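Local atomic coordinates of chromosome partition protein Smc (Pyrococcus yayanosii, PDB entry 5XEI), a protein that probably serves in chromosome condensation and partitioning, as a DNA-binding ATPase with globular head domains joined to a hinge by long coiled coils. Residues A[207-211]-A[322-326]. Numbering follows the deposited sequence.
Sequences LEKER and AIEDF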
loop_
_atom_site.group_PDB
_atom_site.type_symbol
_atom_site.label_atom_id
_atom_site.label_comp_id
_atom_site.label_asym_id
_atom_site.label_seq_id
_atom_site.Cartn_x
_atom_site.Cartn_y
_atom_site.Cartn_z
ATOM N N LEU A 207 16.328 41.596 -11.767
ATOM C CA LEU A 207 17.190 42.213 -10.777
ATOM C C LEU A 207 18.605 42.402 -11.294
ATOM O O LEU A 207 19.267 43.369 -10.905
ATOM C CB LEU A 207 17.187 41.385 -9.496
ATOM C CG LEU A 207 16.109 41.821 -8.504
ATOM C CD1 LEU A 207 14.760 42.030 -9.176
ATOM C CD2 LEU A 207 16.011 40.795 -7.405
ATOM N N GLU A 208 19.095 41.508 -12.157
ATOM C CA GLU A 208 20.423 41.731 -12.726
ATOM C C GLU A 208 20.468 43.028 -13.506
ATOM O O GLU A 208 21.475 43.747 -13.478
ATOM C CB GLU A 208 20.833 40.589 -13.642
ATOM C CG GLU A 208 20.984 39.305 -12.926
ATOM C CD GLU A 208 20.672 38.094 -13.748
ATOM O OE1 GLU A 208 19.623 37.492 -13.470
ATOM O OE2 GLU A 208 21.496 37.724 -14.611
ATOM N N LYS A 209 19.395 43.330 -14.230
ATOM C CA LYS A 209 19.384 44.514 -15.074
ATOM C C LYS A 209 19.219 45.776 -14.237
ATOM O O LYS A 209 19.941 46.759 -14.437
ATOM C CB LYS A 209 18.278 44.387 -16.124
ATOM C CG LYS A 209 17.568 45.689 -16.473
ATOM C CD LYS A 209 16.715 45.496 -17.725
ATOM C CE LYS A 209 15.817 46.687 -18.013
ATOM N NZ LYS A 209 14.742 46.343 -19.004
ATOM N N GLU A 210 18.290 45.750 -13.283
ATOM C CA GLU A 210 18.169 46.846 -12.333
ATOM C C GLU A 210 19.447 47.025 -11.523
ATOM O O GLU A 210 19.901 48.156 -11.319
ATOM C CB GLU A 210 16.979 46.596 -11.421
ATOM C CG GLU A 210 15.717 46.337 -12.180
ATOM C CD GLU A 210 14.582 45.915 -11.284
ATOM O OE1 GLU A 210 14.399 46.514 -10.201
ATOM O OE2 GLU A 210 13.870 44.963 -11.662
ATOM N N ARG A 211 20.048 45.931 -11.054
ATOM C CA ARG A 211 21.288 46.072 -10.302
ATOM C C ARG A 211 22.301 46.877 -11.094
ATOM O O ARG A 211 22.902 47.830 -10.578
ATOM C CB ARG A 211 21.884 44.715 -9.942
ATOM C CG ARG A 211 23.260 44.854 -9.312
ATOM C CD ARG A 211 24.089 43.619 -9.541
ATOM N NE ARG A 211 24.312 43.372 -10.961
ATOM C CZ ARG A 211 24.503 42.164 -11.473
ATOM N NH1 ARG A 211 24.470 41.101 -10.686
ATOM N NH2 ARG A 211 24.700 42.009 -12.771
ATOM N N ALA A 322 17.678 47.043 -5.657
ATOM C CA ALA A 322 18.098 45.971 -6.552
ATOM C C ALA A 322 19.485 45.435 -6.210
ATOM O O ALA A 322 19.723 44.230 -6.310
ATOM C CB ALA A 322 18.068 46.453 -8.002
ATOM N N ILE A 323 20.421 46.304 -5.827
ATOM C CA ILE A 323 21.762 45.820 -5.536
ATOM C C ILE A 323 21.722 44.813 -4.398
ATOM O O ILE A 323 22.393 43.772 -4.444
ATOM C CB ILE A 323 22.708 46.990 -5.223
ATOM C CG1 ILE A 323 22.926 47.836 -6.474
ATOM C CG2 ILE A 323 24.028 46.483 -4.649
ATOM C CD1 ILE A 323 23.361 49.267 -6.159
ATOM N N GLU A 324 20.926 45.087 -3.369
ATOM C CA GLU A 324 20.854 44.105 -2.295
ATOM C C GLU A 324 19.852 42.997 -2.617
ATOM O O GLU A 324 20.062 41.845 -2.220
ATOM C CB GLU A 324 20.511 44.783 -0.964
ATOM C CG GLU A 324 21.564 45.764 -0.417
ATOM C CD GLU A 324 23.020 45.284 -0.574
ATOM O OE1 GLU A 324 23.886 46.098 -0.994
ATOM O OE2 GLU A 324 23.299 44.104 -0.278
ATOM N N ASP A 325 18.764 43.321 -3.337
ATOM C CA ASP A 325 17.765 42.315 -3.698
ATOM C C ASP A 325 18.375 41.207 -4.542
ATOM O O ASP A 325 18.043 40.028 -4.375
ATOM C CB ASP A 325 16.601 42.961 -4.454
ATOM C CG ASP A 325 15.550 43.575 -3.523
ATOM O OD1 ASP A 325 15.616 43.313 -2.300
ATOM O OD2 ASP A 325 14.656 44.320 -4.016
ATOM N N PHE A 326 19.247 41.570 -5.476
ATOM C CA PHE A 326 19.943 40.578 -6.277
ATOM C C PHE A 326 20.544 39.468 -5.416
ATOM O O PHE A 326 20.129 38.305 -5.501
ATOM C CB PHE A 326 21.024 41.266 -7.098
ATOM C CG PHE A 326 21.741 40.347 -7.984
ATOM C CD1 PHE A 326 22.912 39.730 -7.567
ATOM C CD2 PHE A 326 21.236 40.047 -9.226
ATOM C CE1 PHE A 326 23.579 38.842 -8.394
ATOM C CE2 PHE A 326 21.904 39.161 -10.038
ATOM C CZ PHE A 326 23.072 38.560 -9.631
#
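R211 brings NH1 over one face of the F326 ring, a cation-pi contact in which R211 CZ stands 4.3 Å from the ring centroid, almost straight above it. The guanidinium is tilted by 58° to the ring, so it is the NH1 corner of R211 rather than a flat stack that meets the face. F326 holds CG anti to its backbone N (chi1 -177°), which swings the ring across to helix 170-246, where L207 CB is 4.3 Å from F326 CD2. Replacing F326 by an alanine would strip R211 of its aromatic face and would probably leave a gap beside L207.

A322, buried and small, lets the backbones come near, the segment axes being 8.4 Å apart at closest approach: its CB sits 3.6 Å from E210 CB and 3.7 Å from R211 N. E210 thus packs its CB on A322, while its OE1 makes a hydrogen bond to N319 ND2, outside the two segments. The looser side is partly exposed and polar: there L207 CD2 rests on D325 CB at 3.7 Å, at the margin of the contact. The two segments run roughly antiparallel (143°), with L207 and A322 facing across and charged residues flanking, typical of the antiparallel coiled-coil arm of SMC proteins.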